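Local coordinates for uncharacterized protein (Parabacteroides merdae, PDB 4R7F) that is of unknown function but carries immunoglobulin-like beta-sandwich domains, the first of them related to the plug protein of the type 9 secretion system, at residues 50-55 and 82-87; 41-46 and 97-102; 15-20 and 129-134. All blocks are in the same frame, centred on the assembly; numbering follows the deposited sequence.

Interaction 1 of 3, residues 50-55 and 82-87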
loop_
_atom_site.group_PDB
_atom_site.type_symbol
_atom_site.label_atom_id
_atom_site.label_comp_id
_atom_site.label_asym_id
_atom_site.label_seq_id
_atom_site.Cartn_x
_atom_site.Cartn_y
_atom_site.Cartn_z
ATOM N N TYR A 50 -9.409 6.895 -39.581
ATOM C CA TYR A 50 -8.433 7.727 -38.902
ATOM C C TYR A 50 -9.041 9.129 -38.947
ATOM O O TYR A 50 -9.663 9.544 -39.955
ATOM C CB TYR A 50 -7.030 7.724 -39.540
ATOM C CG TYR A 50 -6.131 8.794 -38.926
ATOM C CD1 TYR A 50 -6.008 8.891 -37.534
ATOM C CD2 TYR A 50 -5.433 9.728 -39.718
ATOM C CE1 TYR A 50 -5.222 9.869 -36.938
ATOM C CE2 TYR A 50 -4.635 10.715 -39.122
ATOM C CZ TYR A 50 -4.537 10.780 -37.721
ATOM O OH TYR A 50 -3.780 11.729 -37.051
ATOM N N THR A 51 -8.882 9.823 -37.826
ATOM C CA THR A 51 -9.431 11.138 -37.607
ATOM C C THR A 51 -8.314 11.961 -36.995
ATOM O O THR A 51 -7.512 11.434 -36.222
ATOM C CB THR A 51 -10.607 11.023 -36.627
ATOM O OG1 THR A 51 -11.620 10.201 -37.209
ATOM C CG2 THR A 51 -11.191 12.382 -36.265
ATOM N N ARG A 52 -8.246 13.240 -37.349
ATOM C CA ARG A 52 -7.210 14.132 -36.815
ATOM C C ARG A 52 -7.736 14.803 -35.558
ATOM O O ARG A 52 -8.650 15.622 -35.639
ATOM C CB ARG A 52 -6.830 15.215 -37.837
ATOM C CG ARG A 52 -6.136 14.706 -39.089
ATOM C CD ARG A 52 -4.656 14.431 -38.858
ATOM N NE ARG A 52 -3.842 15.630 -39.060
ATOM C CZ ARG A 52 -2.510 15.649 -39.104
ATOM N NH1 ARG A 52 -1.802 14.532 -38.954
ATOM N NH2 ARG A 52 -1.878 16.801 -39.292
ATOM N N TYR A 53 -7.180 14.450 -34.398
ATOM C CA TYR A 53 -7.541 15.156 -33.172
ATOM C C TYR A 53 -6.408 16.057 -32.725
ATOM O O TYR A 53 -5.237 15.695 -32.830
ATOM C CB TYR A 53 -7.860 14.197 -32.027
ATOM C CG TYR A 53 -8.965 13.206 -32.280
ATOM C CD1 TYR A 53 -10.294 13.605 -32.343
ATOM C CD2 TYR A 53 -8.687 11.837 -32.375
ATOM C CE1 TYR A 53 -11.320 12.673 -32.544
ATOM C CE2 TYR A 53 -9.704 10.900 -32.566
ATOM C CZ TYR A 53 -11.010 11.322 -32.666
ATOM O OH TYR A 53 -11.989 10.378 -32.891
ATOM N N ALA A 54 -6.782 17.222 -32.208
ATOM C CA ALA A 54 -5.854 18.177 -31.643
ATOM C C ALA A 54 -6.305 18.601 -30.221
ATOM O O ALA A 54 -7.465 18.455 -29.864
ATOM C CB ALA A 54 -5.779 19.391 -32.562
ATOM N N TYR A 55 -5.403 19.153 -29.417
ATOM C CA TYR A 55 -5.766 19.546 -28.039
ATOM C C TYR A 55 -5.341 20.956 -27.636
ATOM O O TYR A 55 -4.415 21.507 -28.206
ATOM C CB TYR A 55 -5.184 18.545 -27.040
ATOM C CG TYR A 55 -3.681 18.503 -27.004
ATOM C CD1 TYR A 55 -2.977 17.751 -27.936
ATOM C CD2 TYR A 55 -2.958 19.182 -26.029
ATOM C CE1 TYR A 55 -1.598 17.689 -27.918
ATOM C CE2 TYR A 55 -1.567 19.116 -25.998
ATOM C CZ TYR A 55 -0.893 18.371 -26.958
ATOM O OH TYR A 55 0.480 18.282 -26.986
ATOM N N THR A 82 -1.440 18.520 -32.774
ATOM C CA THR A 82 -2.000 17.259 -33.258
ATOM C C THR A 82 -1.600 16.068 -32.370
ATOM O O THR A 82 -0.549 16.028 -31.733
ATOM C CB THR A 82 -1.677 17.005 -34.760
ATOM O OG1 THR A 82 -2.139 18.113 -35.533
ATOM C CG2 THR A 82 -2.389 15.756 -35.291
ATOM N N ILE A 83 -2.521 15.111 -32.282
ATOM C CA ILE A 83 -2.276 13.866 -31.555
ATOM C C ILE A 83 -1.861 12.823 -32.599
ATOM O O ILE A 83 -2.685 12.356 -33.404
ATOM C CB ILE A 83 -3.510 13.435 -30.741
ATOM C CG1 ILE A 83 -3.900 14.564 -29.778
ATOM C CG2 ILE A 83 -3.218 12.155 -29.960
ATOM C CD1 ILE A 83 -5.119 14.267 -28.918
ATOM N N ASP A 84 -0.563 12.513 -32.590
ATOM C CA ASP A 84 0.048 11.725 -33.657
ATOM C C ASP A 84 0.158 10.256 -33.268
ATOM O O ASP A 84 0.116 9.406 -34.126
ATOM C CB ASP A 84 1.441 12.293 -34.015
ATOM C CG ASP A 84 1.370 13.675 -34.665
ATOM O OD1 ASP A 84 0.344 13.977 -35.312
ATOM O OD2 ASP A 84 2.342 14.455 -34.537
ATOM N N ASP A 85 0.276 9.957 -31.972
ATOM C CA ASP A 85 0.561 8.572 -31.573
ATOM C C ASP A 85 -0.729 7.732 -31.534
ATOM O O ASP A 85 -1.459 7.729 -30.554
ATOM C CB ASP A 85 1.355 8.531 -30.260
ATOM C CG ASP A 85 1.723 7.098 -29.806
ATOM O OD1 ASP A 85 1.121 6.081 -30.251
ATOM O OD2 ASP A 85 2.622 6.999 -28.946
ATOM N N PHE A 86 -0.991 7.011 -32.613
ATOM C CA PHE A 86 -2.171 6.162 -32.692
ATOM C C PHE A 86 -1.967 4.868 -33.459
ATOM O O PHE A 86 -1.048 4.743 -34.267
ATOM C CB PHE A 86 -3.312 6.946 -33.337
ATOM C CG PHE A 86 -3.269 6.968 -34.843
ATOM C CD1 PHE A 86 -2.498 7.896 -35.511
ATOM C CD2 PHE A 86 -4.031 6.075 -35.587
ATOM C CE1 PHE A 86 -2.469 7.927 -36.895
ATOM C CE2 PHE A 86 -4.008 6.090 -36.975
ATOM C CZ PHE A 86 -3.222 7.018 -37.628
ATOM N N ALA A 87 -2.885 3.938 -33.239
ATOM C CA ALA A 87 -2.882 2.633 -33.897
ATOM C C ALA A 87 -4.308 2.056 -34.037
ATOM O O ALA A 87 -5.180 2.276 -33.183
ATOM C CB ALA A 87 -1.998 1.687 -33.110
#
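Tyr50 and Phe86 form an offset aromatic stack, with planes 3° and centroids 4.1 Å apart. Phe86 CZ sits over one face of the tyrosine ring toward its rim, closest to Tyr50 CD1 at 3.4 Å. Tyr50 has CG anti to its backbone N (chi1 170°). Tyr50 is exposed and poorly ordered, so the stack may be less firmly fixed than the core.

One backbone hydrogen bond joins the segments: Ile83 N donates to Tyr53 O over 2.8 Å, nearly along the C=O axis. Next to it, Ala54 and Thr82 make an antiparallel non-hydrogen-bonded pair, joining strand 53-60 to strand 81-82 in the mixed sheet of the first beta-sandwich. The chain then runs on into strand 86-88 of the other sheet.

Apolar contact lies around Ile83. Its CG1 is 3.8 Å from Tyr55 CD1, and its CD1 is 4.1 Å from Tyr53 CB.

The Arg52 chain bends at chi2 and chi3, which lays its guanidinium over the Thr82 methyl. Thr82 CG2 is centred under one face, 3.8 Å from Arg52 CZ. Asp84 OD1 is 4.3 Å from Arg52 NH1 but well out of the guanidinium plane, so at most a loose attraction is likely. Glu123, outside the segments, binds both, by a salt bridge to Arg52 NE and a hydrogen bond with Thr82 OG1. A single backbone bond gives little grip, so the contact leans on stacking, apolar packing and Glu123.

Interaction 2 of 3, residues 41-46 and 97-102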
loop_
_atom_site.group_PDB
_atom_site.type_symbol
_atom_site.label_atom_id
_atom_site.label_comp_id
_atom_site.label_asym_id
_atom_site.label_seq_id
_atom_site.Cartn_x
_atom_site.Cartn_y
_atom_site.Cartn_z
ATOM N N ILE A 41 -2.650 10.359 -21.456
ATOM C CA ILE A 41 -4.032 10.402 -21.835
ATOM C C ILE A 41 -4.225 9.389 -22.940
ATOM O O ILE A 41 -3.656 9.495 -23.993
ATOM C CB ILE A 41 -4.442 11.795 -22.315
ATOM C CG1 ILE A 41 -4.486 12.745 -21.124
ATOM C CG2 ILE A 41 -5.794 11.722 -22.994
ATOM C CD1 ILE A 41 -4.132 14.164 -21.458
ATOM N N ASN A 42 -5.052 8.402 -22.670
ATOM C CA ASN A 42 -5.310 7.307 -23.571
ATOM C C ASN A 42 -6.835 7.154 -23.847
ATOM O O ASN A 42 -7.676 7.216 -22.939
ATOM C CB ASN A 42 -4.749 6.053 -22.926
ATOM C CG ASN A 42 -4.551 4.935 -23.914
ATOM O OD1 ASN A 42 -5.505 4.401 -24.483
ATOM N ND2 ASN A 42 -3.308 4.595 -24.147
ATOM N N PHE A 43 -7.194 6.931 -25.096
ATOM C CA PHE A 43 -8.579 6.844 -25.458
ATOM C C PHE A 43 -8.726 6.184 -26.795
ATOM O O PHE A 43 -7.770 6.147 -27.551
ATOM C CB PHE A 43 -9.208 8.249 -25.490
ATOM C CG PHE A 43 -8.702 9.137 -26.581
ATOM C CD1 PHE A 43 -7.598 9.930 -26.380
ATOM C CD2 PHE A 43 -9.357 9.208 -27.802
ATOM C CE1 PHE A 43 -7.138 10.784 -27.385
ATOM C CE2 PHE A 43 -8.902 10.055 -28.816
ATOM C CZ PHE A 43 -7.793 10.851 -28.604
ATOM N N ASP A 44 -9.923 5.675 -27.083
ATOM C CA ASP A 44 -10.222 5.117 -28.381
ATOM C C ASP A 44 -11.190 6.017 -29.132
ATOM O O ASP A 44 -12.079 6.592 -28.544
ATOM C CB ASP A 44 -10.856 3.743 -28.245
ATOM C CG ASP A 44 -9.910 2.702 -27.725
ATOM O OD1 ASP A 44 -8.679 2.847 -27.869
ATOM O OD2 ASP A 44 -10.426 1.722 -27.154
ATOM N N GLY A 45 -11.021 6.121 -30.445
ATOM C CA GLY A 45 -12.081 6.613 -31.333
ATOM C C GLY A 45 -12.720 5.456 -32.110
ATOM O O GLY A 45 -12.030 4.685 -32.788
ATOM N N LEU A 46 -14.040 5.307 -32.020
ATOM C CA LEU A 46 -14.722 4.188 -32.702
ATOM C C LEU A 46 -15.015 4.519 -34.176
ATOM O O LEU A 46 -15.161 5.691 -34.540
ATOM C CB LEU A 46 -16.027 3.835 -31.985
ATOM C CG LEU A 46 -15.980 3.421 -30.508
ATOM C CD1 LEU A 46 -17.121 2.472 -30.218
ATOM C CD2 LEU A 46 -14.694 2.756 -30.076
ATOM N N SER A 97 -9.689 3.031 -33.343
ATOM C CA SER A 97 -8.272 3.380 -33.256
ATOM C C SER A 97 -7.998 3.803 -31.797
ATOM O O SER A 97 -8.851 4.339 -31.132
ATOM C CB SER A 97 -7.879 4.487 -34.261
ATOM O OG SER A 97 -8.571 4.393 -35.502
ATOM N N ASN A 98 -6.799 3.528 -31.321
ATOM C CA ASN A 98 -6.376 3.824 -29.977
ATOM C C ASN A 98 -5.314 4.905 -30.024
ATOM O O ASN A 98 -4.355 4.792 -30.786
ATOM C CB ASN A 98 -5.788 2.556 -29.361
ATOM C CG ASN A 98 -5.185 2.792 -28.011
ATOM O OD1 ASN A 98 -3.981 2.574 -27.800
ATOM N ND2 ASN A 98 -6.026 3.234 -27.070
ATOM N N TYR A 99 -5.481 5.922 -29.184
ATOM C CA TYR A 99 -4.691 7.147 -29.199
ATOM C C TYR A 99 -4.023 7.348 -27.852
ATOM O O TYR A 99 -4.554 6.989 -26.805
ATOM C CB TYR A 99 -5.589 8.347 -29.452
ATOM C CG TYR A 99 -6.254 8.347 -30.811
ATOM C CD1 TYR A 99 -7.382 7.576 -31.049
ATOM C CD2 TYR A 99 -5.745 9.122 -31.872
ATOM C CE1 TYR A 99 -7.991 7.560 -32.290
ATOM C CE2 TYR A 99 -6.356 9.121 -33.127
ATOM C CZ TYR A 99 -7.468 8.319 -33.334
ATOM O OH TYR A 99 -8.102 8.296 -34.552
ATOM N N ARG A 100 -2.866 7.964 -27.880
ATOM C CA ARG A 100 -2.047 8.146 -26.694
ATOM C C ARG A 100 -1.352 9.479 -26.827
ATOM O O ARG A 100 -0.747 9.765 -27.854
ATOM C CB ARG A 100 -1.034 7.034 -26.603
ATOM C CG ARG A 100 -0.140 7.059 -25.383
ATOM C CD ARG A 100 0.204 5.612 -25.042
ATOM N NE ARG A 100 1.519 5.444 -24.456
ATOM C CZ ARG A 100 2.648 5.552 -25.145
ATOM N NH1 ARG A 100 2.629 5.856 -26.443
ATOM N NH2 ARG A 100 3.805 5.383 -24.527
ATOM N N LEU A 101 -1.499 10.289 -25.787
ATOM C CA LEU A 101 -0.866 11.583 -25.644
ATOM C C LEU A 101 -0.175 11.564 -24.301
ATOM O O LEU A 101 -0.818 11.321 -23.272
ATOM C CB LEU A 101 -1.922 12.685 -25.672
ATOM C CG LEU A 101 -1.486 14.098 -25.301
ATOM C CD1 LEU A 101 -0.514 14.657 -26.327
ATOM C CD2 LEU A 101 -2.699 14.983 -25.231
ATOM N N LEU A 102 1.136 11.766 -24.320
ATOM C CA LEU A 102 1.900 11.962 -23.105
ATOM C C LEU A 102 2.171 13.454 -22.905
ATOM O O LEU A 102 2.457 14.191 -23.862
ATOM C CB LEU A 102 3.214 11.214 -23.185
ATOM C CG LEU A 102 3.078 9.733 -23.484
ATOM C CD1 LEU A 102 4.454 9.088 -23.518
ATOM C CD2 LEU A 102 2.193 9.075 -22.447
#
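Phe43 lays one ring face against the beta carbon of Tyr99. Tyr99 CB stands 3.4 Å from Phe43 CZ and makes a CH-pi contact, 20° off the ring normal. The two rings are nearly parallel, 5° apart, but slid so far that they barely overlap. Phe43 CG takes the crowded position between N and the carbonyl carbon (chi1 68°), which turns its ring toward the neighbouring strand. Further along this face, Ile41 CD1 meets Leu101 CD2 at 4.1 Å, the two side chains side by side. Tyr53 meets Tyr99 edge-to-face, and Phe131 meets Phe43 in the same way.

Strands 39-46 and 96-103 are the two central strands of a four-stranded antiparallel sheet in the first immunoglobulin-like beta-sandwich. Ile41 with Leu101, Phe43 with Tyr99 and Gly45 with Ser97 are hydrogen-bonded pairs, each with two backbone bonds. The pairs between them are Asn42 with Arg100 and Asp44 with Asn98.

The other face is polar. Asn98 ND2 bridges two acceptors on the opposite strand, reaching Asn42 OD1 at 2.9 Å and Asp44 OD1 at 2.8 Å. It meets Asn42 OD1 on a lone pair, and Asp44 OD1 nearly along the C-O axis. Both acceptors lie near the Asn98 amide plane, so the pair of bonds fixes the rotation of that amide. Asp44 OD2 is held by Tyr290 and by a salt bridge to Lys340, while Asn42 ND2 donates to Glu40.

Interaction 3 of 3, residues 15-20 and 129-134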
loop_
_atom_site.group_PDB
_atom_site.type_symbol
_atom_site.label_atom_id
_atom_site.label_comp_id
_atom_site.label_asym_id
_atom_site.label_seq_id
_atom_site.Cartn_x
_atom_site.Cartn_y
_atom_site.Cartn_z
ATOM N N LYS A 15 -14.218 6.412 -26.409
ATOM C CA LYS A 15 -14.430 5.466 -25.310
ATOM C C LYS A 15 -13.136 5.238 -24.592
ATOM O O LYS A 15 -12.051 5.460 -25.154
ATOM C CB LYS A 15 -14.928 4.128 -25.822
ATOM C CG LYS A 15 -16.241 4.176 -26.575
ATOM C CD LYS A 15 -17.406 4.462 -25.648
ATOM C CE LYS A 15 -18.725 4.283 -26.395
ATOM N NZ LYS A 15 -19.800 5.246 -25.998
ATOM N N THR A 16 -13.265 4.824 -23.334
ATOM C CA THR A 16 -12.161 4.270 -22.542
ATOM C C THR A 16 -11.086 5.309 -22.373
ATOM O O THR A 16 -9.878 5.053 -22.544
ATOM C CB THR A 16 -11.646 2.959 -23.186
ATOM O OG1 THR A 16 -12.780 2.135 -23.506
ATOM C CG2 THR A 16 -10.736 2.214 -22.258
ATOM N N LEU A 17 -11.542 6.512 -22.052
ATOM C CA LEU A 17 -10.635 7.585 -21.679
ATOM C C LEU A 17 -9.961 7.246 -20.354
ATOM O O LEU A 17 -10.632 7.042 -19.361
ATOM C CB LEU A 17 -11.379 8.886 -21.534
ATOM C CG LEU A 17 -10.551 10.075 -21.081
ATOM C CD1 LEU A 17 -9.524 10.453 -22.133
ATOM C CD2 LEU A 17 -11.486 11.244 -20.822
ATOM N N GLN A 18 -8.635 7.192 -20.375
ATOM C CA GLN A 18 -7.818 7.000 -19.197
ATOM C C GLN A 18 -6.826 8.139 -19.056
ATOM O O GLN A 18 -6.210 8.570 -20.034
ATOM C CB GLN A 18 -7.016 5.707 -19.310
ATOM C CG GLN A 18 -7.868 4.466 -19.463
ATOM C CD GLN A 18 -7.041 3.192 -19.596
ATOM O OE1 GLN A 18 -6.791 2.684 -20.708
ATOM N NE2 GLN A 18 -6.628 2.665 -18.471
ATOM N N VAL A 19 -6.701 8.602 -17.819
ATOM C CA VAL A 19 -5.697 9.540 -17.368
ATOM C C VAL A 19 -4.905 8.901 -16.208
ATOM O O VAL A 19 -5.443 8.631 -15.138
ATOM C CB VAL A 19 -6.372 10.831 -16.907
ATOM C CG1 VAL A 19 -5.326 11.850 -16.464
ATOM C CG2 VAL A 19 -7.266 11.361 -18.023
ATOM N N LYS A 20 -3.628 8.654 -16.466
ATOM C CA LYS A 20 -2.776 7.934 -15.533
ATOM C C LYS A 20 -1.340 8.383 -15.726
ATOM O O LYS A 20 -1.043 9.156 -16.634
ATOM C CB LYS A 20 -2.925 6.425 -15.733
ATOM C CG LYS A 20 -2.823 5.968 -17.175
ATOM C CD LYS A 20 -1.492 5.295 -17.468
ATOM C CE LYS A 20 -1.548 3.788 -17.267
ATOM N NZ LYS A 20 -0.210 3.207 -17.525
ATOM N N ILE A 129 -15.709 20.504 -28.351
ATOM C CA ILE A 129 -14.819 19.721 -27.507
ATOM C C ILE A 129 -15.423 18.335 -27.346
ATOM O O ILE A 129 -16.577 18.215 -26.896
ATOM C CB ILE A 129 -14.644 20.337 -26.098
ATOM C CG1 ILE A 129 -14.052 21.757 -26.168
ATOM C CG2 ILE A 129 -13.756 19.446 -25.240
ATOM C CD1 ILE A 129 -12.853 21.886 -27.080
ATOM N N ILE A 130 -14.646 17.301 -27.706
ATOM C CA ILE A 130 -15.108 15.930 -27.581
ATOM C C ILE A 130 -14.819 15.243 -26.244
ATOM O O ILE A 130 -15.526 14.298 -25.877
ATOM C CB ILE A 130 -14.599 15.017 -28.723
ATOM C CG1 ILE A 130 -13.089 14.879 -28.720
ATOM C CG2 ILE A 130 -15.104 15.526 -30.068
ATOM C CD1 ILE A 130 -12.616 13.899 -29.761
ATOM N N PHE A 131 -13.749 15.652 -25.564
ATOM C CA PHE A 131 -13.519 15.273 -24.173
ATOM C C PHE A 131 -12.543 16.226 -23.516
ATOM O O PHE A 131 -11.813 16.925 -24.182
ATOM C CB PHE A 131 -13.057 13.827 -24.051
ATOM C CG PHE A 131 -11.618 13.577 -24.435
ATOM C CD1 PHE A 131 -10.589 13.868 -23.555
ATOM C CD2 PHE A 131 -11.309 12.974 -25.643
ATOM C CE1 PHE A 131 -9.273 13.600 -23.871
ATOM C CE2 PHE A 131 -9.991 12.696 -25.973
ATOM C CZ PHE A 131 -8.976 13.010 -25.097
ATOM N N THR A 132 -12.587 16.247 -22.202
ATOM C CA THR A 132 -11.637 16.922 -21.347
ATOM C C THR A 132 -10.937 15.872 -20.472
ATOM O O THR A 132 -11.584 14.992 -19.922
ATOM C CB THR A 132 -12.411 17.920 -20.489
ATOM O OG1 THR A 132 -13.091 18.802 -21.368
ATOM C CG2 THR A 132 -11.512 18.726 -19.609
ATOM N N ALA A 133 -9.612 15.925 -20.397
ATOM C CA ALA A 133 -8.846 15.094 -19.469
ATOM C C ALA A 133 -8.084 15.976 -18.503
ATOM O O ALA A 133 -7.412 16.913 -18.908
ATOM C CB ALA A 133 -7.893 14.208 -20.201
ATOM N N CYS A 134 -8.226 15.689 -17.213
ATOM C CA CYS A 134 -7.747 16.575 -16.157
ATOM C C CYS A 134 -6.683 15.881 -15.296
ATOM O O CYS A 134 -6.851 14.721 -14.918
ATOM C CB CYS A 134 -8.918 16.966 -15.250
ATOM S SG CYS A 134 -10.039 18.195 -15.910
#
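The interior of a beta-sandwich is where strand 14-21, at the edge of the four-stranded antiparallel sheet, faces strand 129-138 of the opposing mixed sheet. The protein has three domains of immunoglobulin-like fold, and this contact lies in the first. The two short segments run in nearly the same direction, 22° apart, with their axes 7.7 Å from each other at closest approach. Only side chains and carbonyl oxygens bridge that gap.

Leu17 and Val19 point toward the other segment, as do Phe131 and Ala133. Leu17 has CG anti to its backbone N (chi1 177°). This sends both methyls across to the opposing strand. Its CD1 lies over one face of the Phe131 ring, offset toward the rim, and comes 3.6 Å from Phe131 CE1. The approach is a CH-pi contact, with CD1 3.9 Å from the centroid of the Phe131 ring. Leu17 CD2 reaches the rim of the same ring and also touches Thr132 O at 3.9 Å.

Phe131 CG stands in the crowded position between its backbone N and carbonyl carbon. The edge of its ring is near Ala133 N.

Val19 uses its two branches separately. Its CG2 meets the methyl of Ala133, 3.6 Å from Ala133 CB, and its CG1 rests 3.6 Å from Cys134 O. Ile41, on the strand beside 14-21, also touches both Leu17 and Ala133. On the other side of strand 129-138, Thr132 OG1 is hydrogen-bonded to Gln119.

Nothing polar pairs the two segments. Their cohesion comes from branched aliphatic groups fitted against a ring, a methyl and backbone carbonyls, so it depends on shape and exclusion of water.

Overall arrangement
All three contacts belong to the first beta-sandwich domain. Interaction 2 holds two neighbouring strands within one sheet, and its backbone bonds are regular and largely buried. Interaction 3 is also buried but joins that sheet to the opposite one through apolar packing, with no hydrogen bond between the segments. Interaction 1 is partly exposed and ties the start of strand 53-60 to the stretch leading into edge strand 86-88, mixing one backbone bond with stacking and charge. The contacts touch one another. Asp85 and Arg100 form a salt bridge between interactions 1 and 2, the backbones of Asn42 with Gln18 and Asp44 with Lys15 link 2 and 3, and Tyr53 reaches Ile130 between 1 and 3.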